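Local coordinates for protein uncharacterized tRNA/rRNA methyltransferase HI_0380 (Haemophilus influenzae, PDB 3ILK) that probably transfers methyl groups from S-adenosyl-L-methionine to RNA as a SPOUT-type methyltransferase of the TrmH family, at residues I8-L12 with E70-C75; Y189-Y194 with L230-E234. All coordinates share one frame; numbering follows the deposited sequence.

The two contacts illustrate how one chain uses different chemistry in different parts of its fold. Contact 1 lies in the SPOUT methyltransferase domain, where residues 8-12 of a sheet strand meet the end of a short helix and its turn; it is partly buried and depends on one arginine reading backbone carbonyls. Contact 2 joins two helices of the C-terminal helical region, is mostly buried, and combines a leucine knob with a carboxylate that grips a tyrosine and an arginine. They share no elements. The centres of contact 1 and contact 2 lie about 66 Å apart, on opposite sides of the chain's centre, and the nearest atoms of contact 1 and contact 2 are about 50 Å apart.

Contact 1 of 2, residues I8-L12 with E70-C75; sequences IRIVL and EAVDDC
In the parallel sheet of the SPOUT methyltransferase fold, Arg9 on strand 8-13 reaches the C-terminal end of helix 68-71 and the type II turn from Val72 to Cys75. Its CG stands anti to the backbone N (chi1 -178°), and a bend at chi3 turns the guanidinium toward the turn. NH1 holds two carbonyls. It donates to Ala71 O at 3.0 Å in a nearly straight bond (169°); this oxygen lies in the guanidinium plane, yet the donor sits well above the carbonyl plane. The second bond, from NH1 to Asp73 O at 2.9 Å, is more bent (141°), but it arrives in the carbonyl plane on a lone pair. Over one guanidinium face lies Cys75 SG, 3.9 Å from NH1. A water accepts from Arg9 NH2 at 3.2 Å and donates to Asp73 OD1 at 2.7 Å, linking the two side chains. Further along the strand the chemistry becomes apolar, with Val11 CG1 touching Ala71 CB at 3.6 Å. Both of these residues also pack on Val39 of the adjacent strand 35-39. The principle illustrated is recognition of main chain by side chain: NH1 joins Ala71 O at the helix end to Asp73 O in the turn. These carbonyls probably stabilise the guanidinium charge, and Asp73, through the water, may offset the nearby like charge of Arg63.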
ATOM      1  N   ILE A   8      -6.127 -16.795 -16.480  1.00 30.83           N
ATOM      2  CA  ILE A   8      -7.023 -15.609 -16.522  1.00 27.79           C
ATOM      3  C   ILE A   8      -6.926 -14.930 -17.893  1.00 26.85           C
ATOM      4  O   ILE A   8      -5.879 -14.447 -18.268  1.00 24.44           O
ATOM      5  CB  ILE A   8      -6.662 -14.532 -15.459  1.00 27.75           C
ATOM      6  CG1 ILE A   8      -6.733 -15.103 -14.011  1.00 27.18           C
ATOM      7  CG2 ILE A   8      -7.511 -13.263 -15.666  1.00 25.95           C
ATOM      8  CD1 ILE A   8      -5.858 -14.262 -12.952  1.00 23.20           C
ATOM      9  N   ARG A   9      -8.022 -14.931 -18.624  1.00 25.10           N
ATOM     10  CA  ARG A   9      -8.070 -14.262 -19.920  1.00 24.73           C
ATOM     11  C   ARG A   9      -8.625 -12.868 -19.724  1.00 24.61           C
ATOM     12  O   ARG A   9      -9.747 -12.710 -19.223  1.00 25.07           O
ATOM     13  CB  ARG A   9      -8.953 -15.069 -20.898  1.00 24.13           C
ATOM     14  CG  ARG A   9      -9.047 -14.460 -22.343  1.00 24.93           C
ATOM     15  CD  ARG A   9      -9.906 -15.306 -23.273  1.00 24.53           C
ATOM     16  NE  ARG A   9      -9.483 -16.717 -23.296  1.00 21.53           N
ATOM     17  CZ  ARG A   9     -10.234 -17.756 -23.667  1.00 25.00           C
ATOM     18  NH1 ARG A   9     -11.500 -17.616 -24.088  1.00 26.55           N
ATOM     19  NH2 ARG A   9      -9.706 -18.973 -23.585  1.00 22.80           N
ATOM     20  N   ILE A  10      -7.890 -11.872 -20.193  1.00 23.94           N
ATOM     21  CA  ILE A  10      -8.341 -10.492 -20.216  1.00 23.67           C
ATOM     22  C   ILE A  10      -8.985 -10.228 -21.587  1.00 23.94           C
ATOM     23  O   ILE A  10      -8.342 -10.385 -22.614  1.00 22.83           O
ATOM     24  CB  ILE A  10      -7.141  -9.523 -19.956  1.00 23.46           C
ATOM     25  CG1 ILE A  10      -6.532  -9.745 -18.554  1.00 24.31           C
ATOM     26  CG2 ILE A  10      -7.519  -8.023 -20.162  1.00 23.10           C
ATOM     27  CD1 ILE A  10      -7.446  -9.375 -17.399  1.00 21.75           C
ATOM     28  N   VAL A  11     -10.264  -9.861 -21.599  1.00 23.48           N
ATOM     29  CA  VAL A  11     -10.940  -9.618 -22.875  1.00 22.67           C
ATOM     30  C   VAL A  11     -11.232  -8.133 -23.044  1.00 21.70           C
ATOM     31  O   VAL A  11     -11.830  -7.527 -22.190  1.00 20.55           O
ATOM     32  CB  VAL A  11     -12.282 -10.400 -22.967  1.00 24.06           C
ATOM     33  CG1 VAL A  11     -12.959 -10.115 -24.365  1.00 21.10           C
ATOM     34  CG2 VAL A  11     -12.060 -11.956 -22.629  1.00 20.69           C
ATOM     35  N   LEU A  12     -10.846  -7.550 -24.169  1.00 22.29           N
ATOM     36  CA  LEU A  12     -11.155  -6.170 -24.445  1.00 22.97           C
ATOM     37  C   LEU A  12     -12.170  -6.046 -25.615  1.00 24.88           C
ATOM     38  O   LEU A  12     -11.856  -6.373 -26.814  1.00 22.01           O
ATOM     39  CB  LEU A  12      -9.867  -5.411 -24.813  1.00 23.02           C
ATOM     40  CG  LEU A  12      -8.603  -5.584 -23.964  1.00 24.30           C
ATOM     41  CD1 LEU A  12      -7.446  -4.651 -24.502  1.00 21.58           C
ATOM     42  CD2 LEU A  12      -8.843  -5.324 -22.468  1.00 27.97           C
ATOM     43  N   GLU A  70     -17.254 -16.318 -28.424  1.00 25.49           N
ATOM     44  CA  GLU A  70     -15.922 -16.853 -28.716  1.00 26.40           C
ATOM     45  C   GLU A  70     -14.909 -16.308 -27.691  1.00 26.27           C
ATOM     46  O   GLU A  70     -14.086 -17.086 -27.154  1.00 23.87           O
ATOM     47  CB  GLU A  70     -15.494 -16.551 -30.160  1.00 25.94           C
ATOM     48  CG  GLU A  70     -16.253 -17.385 -31.151  1.00 29.07           C
ATOM     49  CD  GLU A  70     -16.230 -16.788 -32.548  1.00 35.11           C
ATOM     50  OE1 GLU A  70     -15.855 -17.520 -33.478  1.00 38.39           O
ATOM     51  OE2 GLU A  70     -16.612 -15.603 -32.719  1.00 36.68           O
ATOM     52  N   ALA A  71     -15.027 -15.008 -27.367  1.00 25.02           N
ATOM     53  CA  ALA A  71     -14.066 -14.366 -26.460  1.00 25.77           C
ATOM     54  C   ALA A  71     -14.006 -15.050 -25.101  1.00 26.28           C
ATOM     55  O   ALA A  71     -12.977 -15.035 -24.478  1.00 28.13           O
ATOM     56  CB  ALA A  71     -14.332 -12.872 -26.299  1.00 25.41           C
ATOM     57  N   VAL A  72     -15.101 -15.670 -24.660  1.00 26.66           N
ATOM     58  CA  VAL A  72     -15.140 -16.329 -23.352  1.00 25.13           C
ATOM     59  C   VAL A  72     -15.237 -17.835 -23.435  1.00 25.85           C
ATOM     60  O   VAL A  72     -15.470 -18.504 -22.407  1.00 26.44           O
ATOM     61  CB  VAL A  72     -16.306 -15.827 -22.478  1.00 25.30           C
ATOM     62  CG1 VAL A  72     -16.200 -14.310 -22.170  1.00 24.45           C
ATOM     63  CG2 VAL A  72     -17.679 -16.201 -23.107  1.00 26.67           C
ATOM     64  N   ASP A  73     -15.081 -18.373 -24.645  1.00 26.40           N
ATOM     65  CA  ASP A  73     -14.964 -19.823 -24.905  1.00 27.98           C
ATOM     66  C   ASP A  73     -14.098 -20.491 -23.813  1.00 26.71           C
ATOM     67  O   ASP A  73     -12.970 -20.060 -23.542  1.00 25.75           O
ATOM     68  CB  ASP A  73     -14.304 -20.011 -26.297  1.00 29.00           C
ATOM     69  CG  ASP A  73     -14.057 -21.492 -26.678  1.00 33.28           C
ATOM     70  OD1 ASP A  73     -12.875 -21.924 -26.721  1.00 35.36           O
ATOM     71  OD2 ASP A  73     -15.034 -22.198 -26.992  1.00 34.42           O
ATOM     72  N   ASP A  74     -14.622 -21.534 -23.179  1.00 26.35           N
ATOM     73  CA  ASP A  74     -13.792 -22.308 -22.289  1.00 26.24           C
ATOM     74  C   ASP A  74     -13.425 -21.611 -20.981  1.00 25.80           C
ATOM     75  O   ASP A  74     -12.525 -22.076 -20.281  1.00 25.99           O
ATOM     76  CB  ASP A  74     -12.507 -22.775 -22.993  1.00 27.46           C
ATOM     77  CG  ASP A  74     -12.123 -24.208 -22.625  1.00 31.66           C
ATOM     78  OD1 ASP A  74     -10.947 -24.456 -22.247  1.00 37.33           O
ATOM     79  OD2 ASP A  74     -13.008 -25.082 -22.707  1.00 35.18           O
ATOM     80  N   CYS A  75     -14.112 -20.524 -20.638  1.00 24.83           N
ATOM     81  CA  CYS A  75     -14.016 -19.948 -19.287  1.00 25.11           C
ATOM     82  C   CYS A  75     -15.339 -20.115 -18.551  1.00 24.79           C
ATOM     83  O   CYS A  75     -16.369 -19.594 -19.002  1.00 25.70           O
ATOM     84  CB  CYS A  75     -13.664 -18.468 -19.355  1.00 23.25           C
ATOM     85  SG  CYS A  75     -12.143 -18.133 -20.235  1.00 28.81           S
TER
HETATM   86  O   HOH W   1     -10.500 -21.257 -25.680  1.00 34.54           O

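Contact 2 of 2, residues Y189-Y194 with L230-E234; sequences YTERIY and LSAVE
Knobs-into-holes packing joins helices 180-197 and 220-240 in the C-terminal helical region: Leu230 is the knob, set among Tyr189, Thr190, Ile193 and Tyr194. The local axes run 25° from parallel, 10.5 Å apart at closest approach. Among the apolar contacts, Leu230 CB makes a CH-pi interaction over one face of the Tyr189 ring, 3.8 Å from its centroid. The two methyls of the leucine then diverge, CD1 packing against Thr190 OG1, which is hydrogen-bonded to Phe186 O in its own helix, and CD2 meeting the edge of the Tyr194 ring, 3.7 Å from CE2. Ile193 extends the seam, its CG2 lying 3.8 Å from Val233 CG1 and its CD1 against the CB and CG of Glu234. Tyr194 and Val233 also pack against the second subunit, on its Met229 and Tyr194 respectively.

The polar contacts converge on Glu234, whose extended chain crosses Ile193 at about a right angle. Its two oxygens are divided between two donors, which should limit rotation of the carboxylate: Tyr189 OH donates to OE1 at 2.7 Å, while Arg192 NH2 forms a salt bridge with OE2 at 3.0 Å, this oxygen lying near the guanidinium plane although the donor stands above the plane of the carboxylate.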
ATOM      1  N   TYR A 189       9.825 -10.739  38.452  1.00 24.65           N
ATOM      2  CA  TYR A 189      11.090 -10.100  38.125  1.00 25.69           C
ATOM      3  C   TYR A 189      10.905  -8.585  37.845  1.00 26.41           C
ATOM      4  O   TYR A 189      11.626  -7.775  38.409  1.00 26.95           O
ATOM      5  CB  TYR A 189      11.751 -10.843  36.947  1.00 25.19           C
ATOM      6  CG  TYR A 189      13.221 -10.500  36.624  1.00 25.35           C
ATOM      7  CD1 TYR A 189      14.043  -9.821  37.536  1.00 23.52           C
ATOM      8  CD2 TYR A 189      13.792 -10.937  35.422  1.00 26.28           C
ATOM      9  CE1 TYR A 189      15.375  -9.582  37.260  1.00 25.41           C
ATOM     10  CE2 TYR A 189      15.138 -10.666  35.098  1.00 25.79           C
ATOM     11  CZ  TYR A 189      15.922  -9.992  36.027  1.00 27.27           C
ATOM     12  OH  TYR A 189      17.248  -9.737  35.742  1.00 26.70           O
ATOM     13  N   THR A 190       9.963  -8.222  36.966  1.00 26.98           N
ATOM     14  CA  THR A 190       9.544  -6.825  36.763  1.00 26.81           C
ATOM     15  C   THR A 190       9.225  -6.136  38.115  1.00 28.06           C
ATOM     16  O   THR A 190       9.733  -5.040  38.396  1.00 27.32           O
ATOM     17  CB  THR A 190       8.306  -6.746  35.833  1.00 26.62           C
ATOM     18  OG1 THR A 190       8.607  -7.333  34.556  1.00 24.57           O
ATOM     19  CG2 THR A 190       7.831  -5.299  35.644  1.00 26.44           C
ATOM     20  N   GLU A 191       8.405  -6.789  38.943  1.00 28.13           N
ATOM     21  CA  GLU A 191       8.011  -6.245  40.258  1.00 29.18           C
ATOM     22  C   GLU A 191       9.194  -5.954  41.165  1.00 29.03           C
ATOM     23  O   GLU A 191       9.388  -4.809  41.600  1.00 28.65           O
ATOM     24  CB  GLU A 191       7.111  -7.196  41.033  1.00 29.52           C
ATOM     25  CG  GLU A 191       5.972  -7.826  40.271  1.00 32.59           C
ATOM     26  CD  GLU A 191       5.063  -8.644  41.172  1.00 34.44           C
ATOM     27  OE1 GLU A 191       4.880  -8.252  42.356  1.00 37.31           O
ATOM     28  OE2 GLU A 191       4.531  -9.680  40.694  1.00 35.25           O
ATOM     29  N   ARG A 192       9.946  -7.010  41.487  1.00 28.72           N
ATOM     30  CA  ARG A 192      11.175  -6.873  42.264  1.00 28.82           C
ATOM     31  C   ARG A 192      12.067  -5.711  41.776  1.00 28.25           C
ATOM     32  O   ARG A 192      12.483  -4.860  42.572  1.00 27.70           O
ATOM     33  CB  ARG A 192      11.975  -8.181  42.284  1.00 29.03           C
ATOM     34  CG  ARG A 192      13.237  -8.040  43.144  1.00 31.16           C
ATOM     35  CD  ARG A 192      14.007  -9.321  43.316  1.00 33.43           C
ATOM     36  NE  ARG A 192      15.055  -9.463  42.311  1.00 34.27           N
ATOM     37  CZ  ARG A 192      15.083 -10.438  41.413  1.00 35.12           C
ATOM     38  NH1 ARG A 192      14.117 -11.349  41.402  1.00 35.95           N
ATOM     39  NH2 ARG A 192      16.079 -10.509  40.538  1.00 35.98           N
ATOM     40  N   ILE A 193      12.352  -5.681  40.477  1.00 27.75           N
ATOM     41  CA  ILE A 193      13.254  -4.657  39.916  1.00 27.14           C
ATOM     42  C   ILE A 193      12.687  -3.239  40.081  1.00 27.07           C
ATOM     43  O   ILE A 193      13.382  -2.310  40.513  1.00 26.49           O
ATOM     44  CB  ILE A 193      13.631  -4.983  38.429  1.00 27.21           C
ATOM     45  CG1 ILE A 193      14.645  -6.146  38.365  1.00 26.30           C
ATOM     46  CG2 ILE A 193      14.127  -3.732  37.660  1.00 27.03           C
ATOM     47  CD1 ILE A 193      16.000  -5.882  39.086  1.00 24.79           C
ATOM     48  N   TYR A 194      11.409  -3.086  39.765  1.00 26.85           N
ATOM     49  CA  TYR A 194      10.789  -1.775  39.811  1.00 26.88           C
ATOM     50  C   TYR A 194      10.406  -1.315  41.216  1.00 26.88           C
ATOM     51  O   TYR A 194      10.238  -0.120  41.453  1.00 27.01           O
ATOM     52  CB  TYR A 194       9.679  -1.664  38.762  1.00 26.75           C
ATOM     53  CG  TYR A 194      10.302  -1.500  37.388  1.00 26.74           C
ATOM     54  CD1 TYR A 194      10.573  -0.230  36.876  1.00 24.75           C
ATOM     55  CD2 TYR A 194      10.670  -2.611  36.624  1.00 24.55           C
ATOM     56  CE1 TYR A 194      11.178  -0.070  35.626  1.00 26.37           C
ATOM     57  CE2 TYR A 194      11.284  -2.458  35.380  1.00 26.42           C
ATOM     58  CZ  TYR A 194      11.524  -1.182  34.882  1.00 26.28           C
ATOM     59  OH  TYR A 194      12.126  -1.038  33.656  1.00 23.93           O
ATOM     60  N   LEU A 230      15.229  -6.406  31.754  1.00 25.74           N
ATOM     61  CA  LEU A 230      15.269  -6.467  33.233  1.00 25.48           C
ATOM     62  C   LEU A 230      16.644  -6.829  33.824  1.00 25.29           C
ATOM     63  O   LEU A 230      17.045  -6.283  34.868  1.00 24.40           O
ATOM     64  CB  LEU A 230      14.203  -7.413  33.780  1.00 25.49           C
ATOM     65  CG  LEU A 230      12.760  -7.020  33.492  1.00 24.31           C
ATOM     66  CD1 LEU A 230      11.843  -8.177  33.869  1.00 24.63           C
ATOM     67  CD2 LEU A 230      12.361  -5.745  34.212  1.00 23.55           C
ATOM     68  N   SER A 231      17.346  -7.744  33.150  1.00 24.72           N
ATOM     69  CA  SER A 231      18.708  -8.107  33.520  1.00 24.68           C
ATOM     70  C   SER A 231      19.647  -6.953  33.256  1.00 24.24           C
ATOM     71  O   SER A 231      20.554  -6.687  34.050  1.00 24.65           O
ATOM     72  CB  SER A 231      19.153  -9.340  32.755  1.00 24.26           C
ATOM     73  OG  SER A 231      18.166 -10.352  32.952  1.00 27.61           O
ATOM     74  N   ALA A 232      19.427  -6.260  32.147  1.00 23.85           N
ATOM     75  CA  ALA A 232      20.221  -5.076  31.845  1.00 23.20           C
ATOM     76  C   ALA A 232      20.094  -4.023  32.972  1.00 23.38           C
ATOM     77  O   ALA A 232      21.103  -3.584  33.514  1.00 23.61           O
ATOM     78  CB  ALA A 232      19.868  -4.533  30.487  1.00 23.19           C
ATOM     79  N   VAL A 233      18.866  -3.666  33.342  1.00 23.74           N
ATOM     80  CA  VAL A 233      18.576  -2.782  34.490  1.00 24.09           C
ATOM     81  C   VAL A 233      19.145  -3.322  35.838  1.00 24.61           C
ATOM     82  O   VAL A 233      19.717  -2.549  36.629  1.00 23.51           O
ATOM     83  CB  VAL A 233      17.030  -2.518  34.622  1.00 24.66           C
ATOM     84  CG1 VAL A 233      16.715  -1.585  35.802  1.00 24.22           C
ATOM     85  CG2 VAL A 233      16.491  -1.902  33.332  1.00 24.08           C
ATOM     86  N   GLU A 234      19.001  -4.633  36.073  1.00 23.47           N
ATOM     87  CA  GLU A 234      19.512  -5.263  37.283  1.00 23.91           C
ATOM     88  C   GLU A 234      21.016  -5.087  37.478  1.00 24.25           C
ATOM     89  O   GLU A 234      21.463  -4.712  38.563  1.00 24.10           O
ATOM     90  CB  GLU A 234      19.143  -6.755  37.342  1.00 23.56           C
ATOM     91  CG  GLU A 234      19.483  -7.383  38.691  1.00 23.37           C
ATOM     92  CD  GLU A 234      18.972  -8.814  38.875  1.00 24.21           C
ATOM     93  OE1 GLU A 234      18.873  -9.597  37.893  1.00 23.86           O
ATOM     94  OE2 GLU A 234      18.680  -9.155  40.034  1.00 25.93           O
TER